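Local coordinates for protein trimeric intracellular cation channel type 1B.2 (Caenorhabditis elegans, PDB 5EIK) that forms a homotrimeric potassium channel of the endoplasmic reticulum membrane, binds PIP2 and may carry counter-ion current during calcium release from intracellular stores, at the 1-palmitoyl-2-linoleoyl-sn-glycero-3-phosphocholine site. Sequence-based numbering; all coordinates share one arbitrary frame.

The 1-palmitoyl-2-linoleoyl-sn-glycero-3-phosphocholine site. Residues 56, 59, 96-97, 99-100, 103-104, 107. With CPL (1-palmitoyl-2-linoleoyl-sn-glycero-3-phosphocholine), chain B.
Tyr103 lays one face of its ring against the glycerol region of the lipid, at a surface lipid site of this TMEM38-family (TRIC) channel formed mainly by helix 92-107. Its CG stands anti to the backbone N (chi1 179°), and the ester oxygen O2 of CPL sits 3.4 Å above the ring plane, towards the rim. Glycerol C3 packs 3.7 Å from Tyr103 CD1, while CB of Tyr107 lies above the opposite face, again towards the rim. No N or O of the lipid comes within bonding distance of the protein's, and the phospholipid, possibly carried through purification, is poorly ordered. One turn along helix 92-107, Tyr107 packs against the headgroup: with CG beside its backbone N (chi1 -48°), it presents a ring face to choline methyl C6, which lies over the centre, 3.7 Å from the centroid, in a CH-pi contact. The positive choline charge may add a cation-pi component. Arg56, poorly ordered, turns one guanidinium face to Tyr107 CD1, which sits above it towards the rim, and Pro59 CB borders choline methyl C7. Towards the tails the helix turns aliphatic. Ile100 points CD1 at palmitoyl C21 (3.9 Å), and Leu96 touches the same chain with both methyl branches, CD1 meeting C14 at 3.8 Å. The chain then bends back, bringing its end to the CD1 tips of Leu97 and Leu104, the latter 4.1 Å from terminal C26.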
# COMPACT_ATOMS: atom_id res chain seq x y z
N ARG A 56 -2.70 -15.14 22.95
CA ARG A 56 -2.24 -16.48 23.25
C ARG A 56 -2.58 -17.47 22.14
O ARG A 56 -1.93 -18.51 22.00
CB ARG A 56 -2.79 -16.92 24.61
CG ARG A 56 -2.15 -16.16 25.76
CD ARG A 56 -2.71 -16.52 27.12
NE ARG A 56 -2.06 -15.78 28.20
CZ ARG A 56 -0.79 -15.96 28.58
NH1 ARG A 56 -0.02 -16.85 27.98
NH2 ARG A 56 -0.29 -15.23 29.57
N PRO A 59 0.00 -15.64 18.56
CA PRO A 59 1.22 -14.93 18.96
C PRO A 59 2.02 -14.31 17.82
O PRO A 59 2.52 -13.20 17.96
CB PRO A 59 1.99 -16.00 19.73
CG PRO A 59 1.60 -17.26 19.02
CD PRO A 59 0.11 -17.08 18.86
N LEU A 96 15.10 -6.96 18.67
CA LEU A 96 15.14 -7.82 19.84
C LEU A 96 14.51 -7.10 21.03
O LEU A 96 13.63 -7.66 21.70
CB LEU A 96 16.57 -8.21 20.20
CG LEU A 96 16.61 -9.11 21.44
CD1 LEU A 96 15.82 -10.39 21.20
CD2 LEU A 96 18.02 -9.45 21.76
N LEU A 97 14.93 -5.87 21.29
CA LEU A 97 14.39 -5.10 22.40
C LEU A 97 12.88 -4.94 22.23
O LEU A 97 12.12 -5.05 23.20
CB LEU A 97 15.06 -3.71 22.49
CG LEU A 97 14.57 -2.76 23.60
CD1 LEU A 97 14.74 -3.39 24.97
CD2 LEU A 97 15.33 -1.45 23.53
N SER A 99 10.80 -6.94 20.58
CA SER A 99 10.13 -8.22 20.79
C SER A 99 10.07 -8.56 22.29
O SER A 99 9.07 -9.13 22.77
CB SER A 99 10.87 -9.32 20.04
OG SER A 99 11.04 -8.95 18.69
N ILE A 100 11.12 -8.22 23.02
CA ILE A 100 11.15 -8.49 24.45
C ILE A 100 10.08 -7.67 25.17
O ILE A 100 9.34 -8.19 26.01
CB ILE A 100 12.53 -8.20 25.04
CG1 ILE A 100 13.52 -9.25 24.55
CG2 ILE A 100 12.46 -8.20 26.57
CD1 ILE A 100 14.96 -8.96 24.93
N TYR A 103 6.77 -9.15 24.39
CA TYR A 103 6.57 -10.37 25.15
C TYR A 103 6.17 -10.06 26.59
O TYR A 103 5.25 -10.67 27.14
CB TYR A 103 7.84 -11.21 25.18
CG TYR A 103 7.66 -12.47 25.99
CD1 TYR A 103 6.98 -13.57 25.47
CD2 TYR A 103 8.12 -12.55 27.30
CE1 TYR A 103 6.75 -14.70 26.24
CE2 TYR A 103 7.90 -13.67 28.08
CZ TYR A 103 7.21 -14.75 27.54
OH TYR A 103 7.00 -15.88 28.30
N LEU A 104 6.87 -9.09 27.19
CA LEU A 104 6.58 -8.70 28.56
C LEU A 104 5.22 -8.03 28.71
O LEU A 104 4.51 -8.27 29.68
CB LEU A 104 7.68 -7.76 29.07
CG LEU A 104 9.08 -8.35 29.21
CD1 LEU A 104 10.03 -7.27 29.71
CD2 LEU A 104 9.06 -9.50 30.20
N TYR A 107 2.65 -11.09 27.96
CA TYR A 107 2.74 -12.33 28.73
C TYR A 107 3.39 -12.35 30.11
O TYR A 107 3.51 -13.43 30.70
CB TYR A 107 3.41 -13.39 27.86
CG TYR A 107 2.82 -13.47 26.47
CD1 TYR A 107 1.50 -13.86 26.26
CD2 TYR A 107 3.60 -13.15 25.36
CE1 TYR A 107 0.97 -13.93 24.98
CE2 TYR A 107 3.08 -13.22 24.07
CZ TYR A 107 1.76 -13.61 23.89
OH TYR A 107 1.24 -13.65 22.61
C1 CPL B . 9.66 -17.18 23.88
C2 CPL B . 10.44 -16.14 24.79
C3 CPL B . 10.26 -14.67 24.28
C4 CPL B . 5.45 -16.79 23.35
C5 CPL B . 4.31 -17.82 23.30
C6 CPL B . 3.03 -17.11 25.50
C7 CPL B . 1.84 -17.86 23.38
C8 CPL B . 3.05 -18.80 24.53
C11 CPL B . 11.81 -13.28 22.77
C12 CPL B . 13.27 -13.29 22.25
C13 CPL B . 14.28 -14.05 23.17
C14 CPL B . 15.43 -13.17 23.72
C15 CPL B . 16.70 -13.94 24.17
C16 CPL B . 17.99 -13.08 24.06
C17 CPL B . 17.99 -11.78 24.87
C18 CPL B . 18.82 -11.87 26.22
C19 CPL B . 18.15 -11.22 27.51
C20 CPL B . 18.67 -9.83 28.00
C21 CPL B . 17.81 -8.62 27.61
C22 CPL B . 16.77 -8.26 28.69
C23 CPL B . 16.52 -6.78 28.93
C24 CPL B . 15.07 -6.46 29.39
C25 CPL B . 14.55 -5.17 28.73
C26 CPL B . 13.21 -4.78 29.32
C31 CPL B . 10.84 -16.53 27.42
C32 CPL B . 12.28 -16.02 27.39
C33 CPL B . 12.80 -15.66 28.83
C34 CPL B . 14.11 -16.39 29.18
C35 CPL B . 15.36 -15.48 29.17
C36 CPL B . 16.58 -16.17 28.49
C37 CPL B . 17.94 -15.72 29.02
C38 CPL B . 18.89 -16.86 29.28
C39 CPL B . 19.56 -16.65 30.65
C40 CPL B . 19.69 -17.59 31.62
C41 CPL B . 20.13 -19.04 31.38
C42 CPL B . 21.67 -19.08 31.33
C43 CPL B . 22.35 -19.52 30.24
C44 CPL B . 22.48 -18.71 28.96
C45 CPL B . 21.84 -19.35 27.73
N CPL B . 3.07 -17.43 24.04
O2 CPL B . 9.98 -16.32 26.19
O3 CPL B . 11.18 -14.61 23.14
O11 CPL B . 11.16 -12.19 22.85
O31 CPL B . 10.39 -17.12 28.43
O1P CPL B . 8.35 -17.02 20.99
O2P CPL B . 7.34 -18.80 22.46
O3P CPL B . 8.29 -16.66 23.56
O4P CPL B . 6.15 -16.58 22.10
P CPL B . 7.55 -17.30 22.28